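Cbs-cp12 (Microcystis aeruginosa PCC 7806, PDB 5NMU) probably takes part in the redox regulation of photosynthesis, as a hexamer-forming fusion of a CBS domain pair with a CP12 domain. Local coordinates at residues 48-58 with 74-82; 89-97 with 127-137. All coordinates share one frame; numbering follows the deposited sequence.

Overall arrangement
Both segments of contact 1 precede those of contact 2 in the chain. Their centres lie about 26 Å apart, and their nearest atoms, about 8 Å apart, do not touch. Contact 1 sets strand 51-54 and the start of helix 55-63 against 74-82, so it joins the first CBS domain to the start of the second. Contact 2 sets the start of helix 91-101 against the connection that leads from helix 120-126 to helix 138-156, where the CP12 part begins. Both touch the second subunit: Met78 of contact 1 packs on Phe137 of that subunit, a residue of contact 2. Each contact therefore also belongs to the packing of the hexamer.

Contact 1 of 2, residues 48-58 with 74-82; sequences DPYGIVTETDI and VYEIMAKPC
Ile52 and Ala79 form a single antiparallel bridge, a hydrogen-bonded pair. Ala79 N gives a 2.8 Å bond to Ile52 O, nearly straight at 177°, and Ile52 N returns one of 3.0 Å to Ala79 O. Val53 CG2 meets Ile77 CD1 at 3.6 Å, and Ile58 CG1 touches that same methyl at 3.7 Å. Separately, Ile52 CG2 rests on Cys82 CB at 3.6 Å. Pro81, which follows a cis peptide bond, lays its CB against Pro49 CB. At the far end Lys80 is fully extended, with CG anti to its backbone N (chi1 -178°), and reaches Asp48. Its NZ forms a salt bridge of 2.8 Å with Asp48 OD2, coming from above the carboxylate plane. A water links Lys80 NZ to Pro49 O. Further out, Arg44 N also donates to Asp48 OD2. Thr54 and Asp57 form a capping box that starts helix 55-63, and Lys61 NZ ties Asp57 OD1 to Ile77 O. Strand 51-54, in the first domain of the CBS pair, also pairs with 38-41, so the Ala79 bridge ties that sheet's edge to 74-82, at the start of the second. Asp48 is probably ionised: Lys80 offsets its charge, and the Arg44 N-H adds a hydrogen bond.

Contact 2 of 2, residues 89-97 with 127-137; sequences LGVEYVARL and SDFVEKPKRLF
Phe137 meets two flat groups of helix 91-101, Tyr93 and Arg96. Its CE1 lies at the edge of the Tyr93 ring, near the ring plane and 3.7 Å from Tyr93 CE1. Its CE2 stands over one face of the Arg96 guanidinium, with the two planes 79° apart. This is a steep approach, not a stack. One face of the Phe137 ring carries the CB of its own neighbour Leu136 over its centre, and Glu92 CG lies over the rim of one Tyr93 face. Leu136 packs alongside Arg96, while its CD2 reaches Glu92 CB at 4.0 Å. Glu92 also holds Lys134: its OE1 takes a salt bridge of 3.0 Å from Lys134 NZ, met well above the carboxylate plane. The Glu92 chain bends at chi2 (-87°), which turns the carboxylate toward that lysine. Replacing Glu92 by an alanine would probably leave the Lys134 ammonium without its charge partner and free to turn. Val91 CG2 touches Ser127 OG at 3.4 Å. Val91 also packs on Ile10 of helix 7-10. Beyond Phe137 the chain enters helix 138-156, and Arg135 forms salt bridges to Glu141 on that helix and Glu176 on helix 161-178. Phe65 of the third subunit packs on Arg96, and Asp48 of the second subunit packs on Tyr93, so the contact lies where the CBS part, the CP12 helices and two neighbouring subunits meet.

Contact 1 of 2, residues 48-58 with 74-82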
loop_
_atom_site.group_PDB
_atom_site.type_symbol
_atom_site.label_atom_id
_atom_site.label_comp_id
_atom_site.label_asym_id
_atom_site.label_seq_id
_atom_site.Cartn_x
_atom_site.Cartn_y
_atom_site.Cartn_z
ATOM N N ASP A 48 -11.569 15.667 23.303
ATOM C CA ASP A 48 -10.410 15.638 22.402
ATOM C C ASP A 48 -9.879 14.203 22.314
ATOM O O ASP A 48 -9.621 13.565 23.345
ATOM C CB ASP A 48 -9.337 16.559 22.974
ATOM C CG ASP A 48 -8.284 16.952 21.974
ATOM O OD1 ASP A 48 -8.641 17.109 20.820
ATOM O OD2 ASP A 48 -7.093 17.140 22.357
ATOM N N PRO A 49 -9.692 13.681 21.093
ATOM C CA PRO A 49 -9.247 12.274 21.023
ATOM C C PRO A 49 -7.835 12.048 21.553
ATOM O O PRO A 49 -7.084 12.977 21.676
ATOM C CB PRO A 49 -9.307 11.968 19.546
ATOM C CG PRO A 49 -9.084 13.316 18.892
ATOM C CD PRO A 49 -9.863 14.250 19.750
ATOM N N TYR A 50 -7.536 10.801 21.902
ATOM C CA TYR A 50 -6.185 10.369 22.167
ATOM C C TYR A 50 -5.367 10.339 20.886
ATOM O O TYR A 50 -5.894 10.227 19.806
ATOM C CB TYR A 50 -6.141 8.984 22.858
ATOM C CG TYR A 50 -6.530 9.068 24.316
ATOM C CD1 TYR A 50 -7.866 8.986 24.700
ATOM C CD2 TYR A 50 -5.575 9.277 25.286
ATOM C CE1 TYR A 50 -8.235 9.070 26.030
ATOM C CE2 TYR A 50 -5.928 9.409 26.622
ATOM C CZ TYR A 50 -7.261 9.290 26.988
ATOM O OH TYR A 50 -7.596 9.387 28.295
ATOM N N GLY A 51 -4.066 10.467 21.046
ATOM C CA GLY A 51 -3.148 10.337 19.922
ATOM C C GLY A 51 -2.013 9.467 20.371
ATOM O O GLY A 51 -1.943 9.118 21.551
ATOM N N ILE A 52 -1.158 9.102 19.434
ATOM C CA ILE A 52 -0.004 8.271 19.705
ATOM C C ILE A 52 1.140 8.702 18.779
ATOM O O ILE A 52 0.923 9.058 17.624
ATOM C CB ILE A 52 -0.318 6.747 19.553
ATOM C CG1 ILE A 52 0.866 5.875 20.089
ATOM C CG2 ILE A 52 -0.654 6.397 18.094
ATOM C CD1 ILE A 52 0.467 4.433 20.330
ATOM N N VAL A 53 2.348 8.657 19.327
ATOM C CA VAL A 53 3.589 8.802 18.584
ATOM C C VAL A 53 4.485 7.605 18.954
ATOM O O VAL A 53 4.606 7.232 20.161
ATOM C CB VAL A 53 4.230 10.194 18.814
ATOM C CG1 VAL A 53 4.589 10.480 20.245
ATOM C CG2 VAL A 53 5.456 10.334 17.949
ATOM N N THR A 54 5.025 6.976 17.913
ATOM C CA THR A 54 5.759 5.711 18.036
ATOM C C THR A 54 7.170 5.841 17.609
ATOM O O THR A 54 7.527 6.808 16.914
ATOM C CB THR A 54 5.177 4.600 17.155
ATOM O OG1 THR A 54 5.428 4.864 15.762
ATOM C CG2 THR A 54 3.668 4.436 17.425
ATOM N N GLU A 55 7.974 4.859 18.005
ATOM C CA GLU A 55 9.351 4.740 17.498
ATOM C C GLU A 55 9.483 4.836 15.976
ATOM O O GLU A 55 10.462 5.412 15.470
ATOM C CB GLU A 55 10.018 3.466 18.004
ATOM C CG GLU A 55 9.343 2.170 17.551
ATOM C CD GLU A 55 10.059 0.941 18.047
ATOM O OE1 GLU A 55 11.027 1.115 18.765
ATOM O OE2 GLU A 55 9.635 -0.211 17.733
ATOM N N THR A 56 8.537 4.228 15.269
ATOM C CA THR A 56 8.520 4.151 13.827
ATOM C C THR A 56 8.182 5.530 13.276
ATOM O O THR A 56 8.787 5.926 12.272
ATOM C CB THR A 56 7.538 3.009 13.340
ATOM O OG1 THR A 56 7.958 1.730 13.875
ATOM C CG2 THR A 56 7.559 2.850 11.929
ATOM N N ASP A 57 7.296 6.301 13.925
ATOM C CA ASP A 57 7.055 7.673 13.467
ATOM C C ASP A 57 8.365 8.482 13.525
ATOM O O ASP A 57 8.669 9.277 12.607
ATOM C CB ASP A 57 6.014 8.441 14.330
ATOM C CG ASP A 57 4.605 7.813 14.295
ATOM O OD1 ASP A 57 4.158 7.487 13.176
ATOM O OD2 ASP A 57 3.958 7.677 15.366
ATOM N N ILE A 58 9.047 8.350 14.667
ATOM C CA ILE A 58 10.232 9.100 14.925
ATOM C C ILE A 58 11.367 8.743 13.935
ATOM O O ILE A 58 11.930 9.616 13.317
ATOM C CB ILE A 58 10.667 9.011 16.387
ATOM C CG1 ILE A 58 9.637 9.735 17.258
ATOM C CG2 ILE A 58 12.023 9.686 16.585
ATOM C CD1 ILE A 58 9.701 9.380 18.721
ATOM N N VAL A 74 5.678 17.177 18.216
ATOM C CA VAL A 74 5.000 15.893 18.212
ATOM C C VAL A 74 3.775 15.938 17.315
ATOM O O VAL A 74 3.547 15.013 16.545
ATOM C CB VAL A 74 4.619 15.440 19.635
ATOM C CG1 VAL A 74 3.656 14.247 19.628
ATOM C CG2 VAL A 74 5.880 15.059 20.388
ATOM N N TYR A 75 3.033 17.043 17.347
ATOM C CA TYR A 75 1.862 17.145 16.488
ATOM C C TYR A 75 2.159 16.942 15.010
ATOM O O TYR A 75 1.257 16.488 14.276
ATOM C CB TYR A 75 1.111 18.451 16.709
ATOM C CG TYR A 75 1.797 19.721 16.268
ATOM C CD1 TYR A 75 1.749 20.134 14.934
ATOM C CD2 TYR A 75 2.424 20.563 17.205
ATOM C CE1 TYR A 75 2.302 21.330 14.535
ATOM C CE2 TYR A 75 3.016 21.768 16.800
ATOM C CZ TYR A 75 2.953 22.104 15.471
ATOM O OH TYR A 75 3.476 23.244 15.070
ATOM N N GLU A 76 3.388 17.255 14.577
ATOM C CA GLU A 76 3.728 17.075 13.174
ATOM C C GLU A 76 3.914 15.610 12.799
ATOM O O GLU A 76 3.838 15.307 11.641
ATOM C CB GLU A 76 4.986 17.853 12.781
ATOM C CG GLU A 76 4.951 19.357 13.070
ATOM C CD GLU A 76 6.318 19.979 12.865
ATOM O OE1 GLU A 76 6.780 20.042 11.709
ATOM O OE2 GLU A 76 6.954 20.341 13.859
ATOM N N ILE A 77 4.179 14.707 13.751
ATOM C CA ILE A 77 4.420 13.293 13.427
ATOM C C ILE A 77 3.391 12.290 14.001
ATOM O O ILE A 77 3.293 11.162 13.504
ATOM C CB ILE A 77 5.865 12.849 13.766
ATOM C CG1 ILE A 77 6.202 13.031 15.217
ATOM C CG2 ILE A 77 6.863 13.664 12.939
ATOM C CD1 ILE A 77 7.469 12.301 15.637
ATOM N N MET A 78 2.632 12.709 15.019
ATOM C CA MET A 78 1.716 11.830 15.708
ATOM C C MET A 78 0.573 11.374 14.834
ATOM O O MET A 78 0.291 11.984 13.799
ATOM C CB MET A 78 1.131 12.530 16.926
ATOM C CG MET A 78 0.070 13.578 16.638
ATOM S SD MET A 78 -0.255 14.541 18.112
ATOM C CE MET A 78 -1.396 15.778 17.453
ATOM N N ALA A 79 -0.124 10.357 15.337
ATOM C CA ALA A 79 -1.392 9.920 14.805
ATOM C C ALA A 79 -2.488 10.346 15.752
ATOM O O ALA A 79 -2.531 9.915 16.861
ATOM C CB ALA A 79 -1.396 8.406 14.638
ATOM N N LYS A 80 -3.366 11.231 15.329
ATOM C CA LYS A 80 -4.380 11.740 16.225
ATOM C C LYS A 80 -5.528 12.099 15.345
ATOM O O LYS A 80 -5.310 12.862 14.426
ATOM C CB LYS A 80 -3.933 12.969 16.987
ATOM C CG LYS A 80 -4.987 13.486 17.967
ATOM C CD LYS A 80 -4.501 14.676 18.799
ATOM C CE LYS A 80 -5.623 15.312 19.612
ATOM N NZ LYS A 80 -5.049 15.991 20.804
ATOM N N PRO A 81 -6.724 11.564 15.589
ATOM C CA PRO A 81 -6.953 10.423 16.499
ATOM C C PRO A 81 -6.227 9.151 16.082
ATOM O O PRO A 81 -5.860 8.992 14.935
ATOM C CB PRO A 81 -8.467 10.137 16.361
ATOM C CG PRO A 81 -8.928 10.922 15.165
ATOM C CD PRO A 81 -7.783 11.679 14.570
ATOM N N CYS A 82 -6.070 8.240 17.013
ATOM C CA CYS A 82 -5.407 6.977 16.743
ATOM C C CYS A 82 -6.365 5.828 16.989
ATOM O O CYS A 82 -7.421 6.028 17.553
ATOM C CB CYS A 82 -4.151 6.889 17.584
ATOM S SG CYS A 82 -4.505 6.792 19.312
HETATM O O HOH W 1 -4.600 13.644 22.263
HETATM O O HOH W 2 1.609 9.111 12.629
#

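Contact 2 of 2, residues 89-97 with 127-137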
loop_
_atom_site.group_PDB
_atom_site.type_symbol
_atom_site.label_atom_id
_atom_site.label_comp_id
_atom_site.label_asym_id
_atom_site.label_seq_id
_atom_site.Cartn_x
_atom_site.Cartn_y
_atom_site.Cartn_z
ATOM N N LEU A 89 -11.083 -6.350 25.211
ATOM C CA LEU A 89 -10.924 -6.969 23.899
ATOM C C LEU A 89 -10.003 -8.167 24.013
ATOM O O LEU A 89 -8.881 -8.064 24.511
ATOM C CB LEU A 89 -10.391 -5.970 22.860
ATOM C CG LEU A 89 -10.386 -6.422 21.390
ATOM C CD1 LEU A 89 -11.830 -6.673 20.923
ATOM C CD2 LEU A 89 -9.766 -5.368 20.491
ATOM N N GLY A 90 -10.511 -9.304 23.579
ATOM C CA GLY A 90 -9.751 -10.526 23.575
ATOM C C GLY A 90 -8.470 -10.360 22.736
ATOM O O GLY A 90 -8.427 -9.683 21.705
ATOM N N VAL A 91 -7.414 -10.986 23.216
ATOM C CA VAL A 91 -6.110 -10.856 22.611
ATOM C C VAL A 91 -6.027 -11.333 21.143
ATOM O O VAL A 91 -5.191 -10.861 20.408
ATOM C CB VAL A 91 -5.042 -11.552 23.475
ATOM C CG1 VAL A 91 -4.916 -10.877 24.858
ATOM C CG2 VAL A 91 -5.315 -13.041 23.613
ATOM N N GLU A 92 -6.823 -12.313 20.726
ATOM C CA GLU A 92 -6.850 -12.692 19.296
ATOM C C GLU A 92 -7.407 -11.500 18.457
ATOM O O GLU A 92 -6.983 -11.234 17.306
ATOM C CB GLU A 92 -7.680 -13.993 19.082
ATOM C CG GLU A 92 -9.214 -13.861 19.223
ATOM C CD GLU A 92 -9.740 -14.013 20.639
ATOM O OE1 GLU A 92 -9.059 -13.581 21.603
ATOM O OE2 GLU A 92 -10.850 -14.597 20.792
ATOM N N TYR A 93 -8.351 -10.761 19.042
ATOM C CA TYR A 93 -8.885 -9.599 18.315
ATOM C C TYR A 93 -7.939 -8.428 18.277
ATOM O O TYR A 93 -7.959 -7.697 17.336
ATOM C CB TYR A 93 -10.240 -9.165 18.813
ATOM C CG TYR A 93 -11.338 -10.172 18.482
ATOM C CD1 TYR A 93 -11.601 -10.497 17.182
ATOM C CD2 TYR A 93 -12.116 -10.764 19.459
ATOM C CE1 TYR A 93 -12.586 -11.403 16.830
ATOM C CE2 TYR A 93 -13.137 -11.682 19.108
ATOM C CZ TYR A 93 -13.344 -11.979 17.767
ATOM O OH TYR A 93 -14.268 -12.864 17.290
ATOM N N VAL A 94 -7.150 -8.213 19.331
ATOM C CA VAL A 94 -6.216 -7.111 19.311
ATOM C C VAL A 94 -5.191 -7.393 18.171
ATOM O O VAL A 94 -4.762 -6.452 17.468
ATOM C CB VAL A 94 -5.413 -6.969 20.620
ATOM C CG1 VAL A 94 -4.354 -5.853 20.504
ATOM C CG2 VAL A 94 -6.319 -6.692 21.804
ATOM N N ALA A 95 -4.798 -8.664 18.039
ATOM C CA ALA A 95 -3.847 -9.105 16.981
ATOM C C ALA A 95 -4.434 -8.785 15.628
ATOM O O ALA A 95 -3.776 -8.232 14.780
ATOM C CB ALA A 95 -3.576 -10.600 17.079
ATOM N N ARG A 96 -5.712 -9.098 15.466
ATOM C CA ARG A 96 -6.382 -8.911 14.180
ATOM C C ARG A 96 -6.565 -7.448 13.848
ATOM O O ARG A 96 -6.329 -7.084 12.692
ATOM C CB ARG A 96 -7.717 -9.615 14.158
ATOM C CG ARG A 96 -8.404 -9.533 12.815
ATOM C CD ARG A 96 -9.569 -10.435 12.824
ATOM N NE ARG A 96 -10.126 -10.511 11.473
ATOM C CZ ARG A 96 -9.745 -11.361 10.515
ATOM N NH1 ARG A 96 -8.761 -12.255 10.710
ATOM N NH2 ARG A 96 -10.384 -11.307 9.345
ATOM N N LEU A 97 -6.990 -6.633 14.836
ATOM C CA LEU A 97 -7.050 -5.184 14.651
ATOM C C LEU A 97 -5.713 -4.621 14.121
ATOM O O LEU A 97 -5.685 -3.770 13.201
ATOM C CB LEU A 97 -7.368 -4.482 15.997
ATOM C CG LEU A 97 -7.541 -2.964 16.014
ATOM C CD1 LEU A 97 -8.646 -2.493 15.098
ATOM C CD2 LEU A 97 -7.773 -2.408 17.406
ATOM N N SER A 127 0.653 -13.140 25.363
ATOM C CA SER A 127 -0.592 -13.751 24.943
ATOM C C SER A 127 -0.446 -15.270 25.057
ATOM O O SER A 127 0.668 -15.828 24.998
ATOM C CB SER A 127 -0.914 -13.345 23.505
ATOM O OG SER A 127 -2.052 -13.957 23.022
ATOM N N ASP A 128 -1.591 -15.919 25.187
ATOM C CA ASP A 128 -1.719 -17.379 25.256
ATOM C C ASP A 128 -1.976 -18.021 23.870
ATOM O O ASP A 128 -2.485 -19.147 23.774
ATOM C CB ASP A 128 -2.855 -17.721 26.215
ATOM C CG ASP A 128 -4.225 -17.140 25.765
ATOM O OD1 ASP A 128 -4.284 -16.430 24.722
ATOM O OD2 ASP A 128 -5.243 -17.386 26.449
ATOM N N PHE A 129 -1.631 -17.300 22.800
ATOM C CA PHE A 129 -1.873 -17.737 21.419
ATOM C C PHE A 129 -1.170 -19.049 21.067
ATOM O O PHE A 129 -1.639 -19.764 20.185
ATOM C CB PHE A 129 -1.551 -16.606 20.377
ATOM C CG PHE A 129 -0.088 -16.402 20.104
ATOM C CD1 PHE A 129 0.715 -15.700 20.998
ATOM C CD2 PHE A 129 0.505 -16.929 18.966
ATOM C CE1 PHE A 129 2.080 -15.489 20.742
ATOM C CE2 PHE A 129 1.883 -16.708 18.699
ATOM C CZ PHE A 129 2.668 -16.022 19.615
ATOM N N VAL A 130 -0.081 -19.403 21.752
ATOM C CA VAL A 130 0.573 -20.703 21.477
ATOM C C VAL A 130 -0.275 -21.857 22.066
ATOM O O VAL A 130 -0.590 -22.833 21.409
ATOM C CB VAL A 130 2.010 -20.754 22.026
ATOM C CG1 VAL A 130 2.658 -22.112 21.750
ATOM C CG2 VAL A 130 2.868 -19.634 21.406
ATOM N N GLU A 131 -0.629 -21.723 23.325
ATOM C CA GLU A 131 -1.370 -22.790 24.012
ATOM C C GLU A 131 -2.850 -22.780 23.598
ATOM O O GLU A 131 -3.423 -23.828 23.377
ATOM C CB GLU A 131 -1.167 -22.741 25.537
ATOM C CG GLU A 131 -1.515 -21.422 26.236
ATOM C CD GLU A 131 -0.337 -20.402 26.360
ATOM O OE1 GLU A 131 0.484 -20.241 25.376
ATOM O OE2 GLU A 131 -0.272 -19.716 27.434
ATOM N N LYS A 132 -3.444 -21.608 23.419
ATOM C CA LYS A 132 -4.876 -21.504 23.078
ATOM C C LYS A 132 -5.133 -20.707 21.788
ATOM O O LYS A 132 -5.602 -19.545 21.842
ATOM C CB LYS A 132 -5.629 -20.860 24.240
ATOM C CG LYS A 132 -5.615 -21.661 25.533
ATOM C CD LYS A 132 -6.279 -20.834 26.635
ATOM C CE LYS A 132 -6.594 -21.646 27.887
ATOM N NZ LYS A 132 -7.950 -22.269 27.856
ATOM N N PRO A 133 -4.818 -21.297 20.629
ATOM C CA PRO A 133 -5.086 -20.555 19.391
ATOM C C PRO A 133 -6.611 -20.461 19.164
ATOM O O PRO A 133 -7.293 -21.462 19.246
ATOM C CB PRO A 133 -4.414 -21.389 18.307
ATOM C CG PRO A 133 -4.317 -22.757 18.885
ATOM C CD PRO A 133 -4.210 -22.604 20.372
ATOM N N LYS A 134 -7.120 -19.255 18.903
ATOM C CA LYS A 134 -8.577 -19.062 18.734
ATOM C C LYS A 134 -8.861 -18.820 17.262
ATOM O O LYS A 134 -8.417 -17.828 16.712
ATOM C CB LYS A 134 -9.078 -17.935 19.656
ATOM C CG LYS A 134 -8.761 -18.235 21.130
ATOM C CD LYS A 134 -9.737 -17.637 22.133
ATOM C CE LYS A 134 -8.990 -17.216 23.406
ATOM N NZ LYS A 134 -8.167 -15.948 23.283
ATOM N N ARG A 135 -9.493 -19.800 16.629
ATOM C CA ARG A 135 -9.954 -19.694 15.243
ATOM C C ARG A 135 -10.970 -18.540 15.154
ATOM O O ARG A 135 -12.018 -18.557 15.841
ATOM C CB ARG A 135 -10.581 -21.015 14.844
ATOM C CG ARG A 135 -11.242 -21.035 13.480
ATOM C CD ARG A 135 -11.756 -22.437 13.159
ATOM N NE ARG A 135 -12.125 -22.526 11.751
ATOM C CZ ARG A 135 -12.300 -23.646 11.055
ATOM N NH1 ARG A 135 -12.162 -24.861 11.604
ATOM N NH2 ARG A 135 -12.612 -23.537 9.764
ATOM N N LEU A 136 -10.625 -17.514 14.384
ATOM C CA LEU A 136 -11.406 -16.283 14.362
ATOM C C LEU A 136 -12.821 -16.544 13.794
ATOM O O LEU A 136 -13.030 -17.352 12.865
ATOM C CB LEU A 136 -10.693 -15.137 13.589
ATOM C CG LEU A 136 -9.781 -14.140 14.341
ATOM C CD1 LEU A 136 -10.572 -13.075 15.089
ATOM C CD2 LEU A 136 -8.801 -14.812 15.303
ATOM N N PHE A 137 -13.780 -15.908 14.452
ATOM C CA PHE A 137 -15.184 -15.969 14.086
ATOM C C PHE A 137 -15.747 -17.379 14.056
ATOM O O PHE A 137 -16.633 -17.663 13.259
ATOM C CB PHE A 137 -15.395 -15.300 12.721
ATOM C CG PHE A 137 -14.653 -14.004 12.546
ATOM C CD1 PHE A 137 -14.609 -13.060 13.566
ATOM C CD2 PHE A 137 -14.053 -13.704 11.340
ATOM C CE1 PHE A 137 -13.959 -11.872 13.399
ATOM C CE2 PHE A 137 -13.396 -12.504 11.163
ATOM C CZ PHE A 137 -13.363 -11.583 12.181
HETATM O O HOH W 3 -3.333 -12.998 20.662
#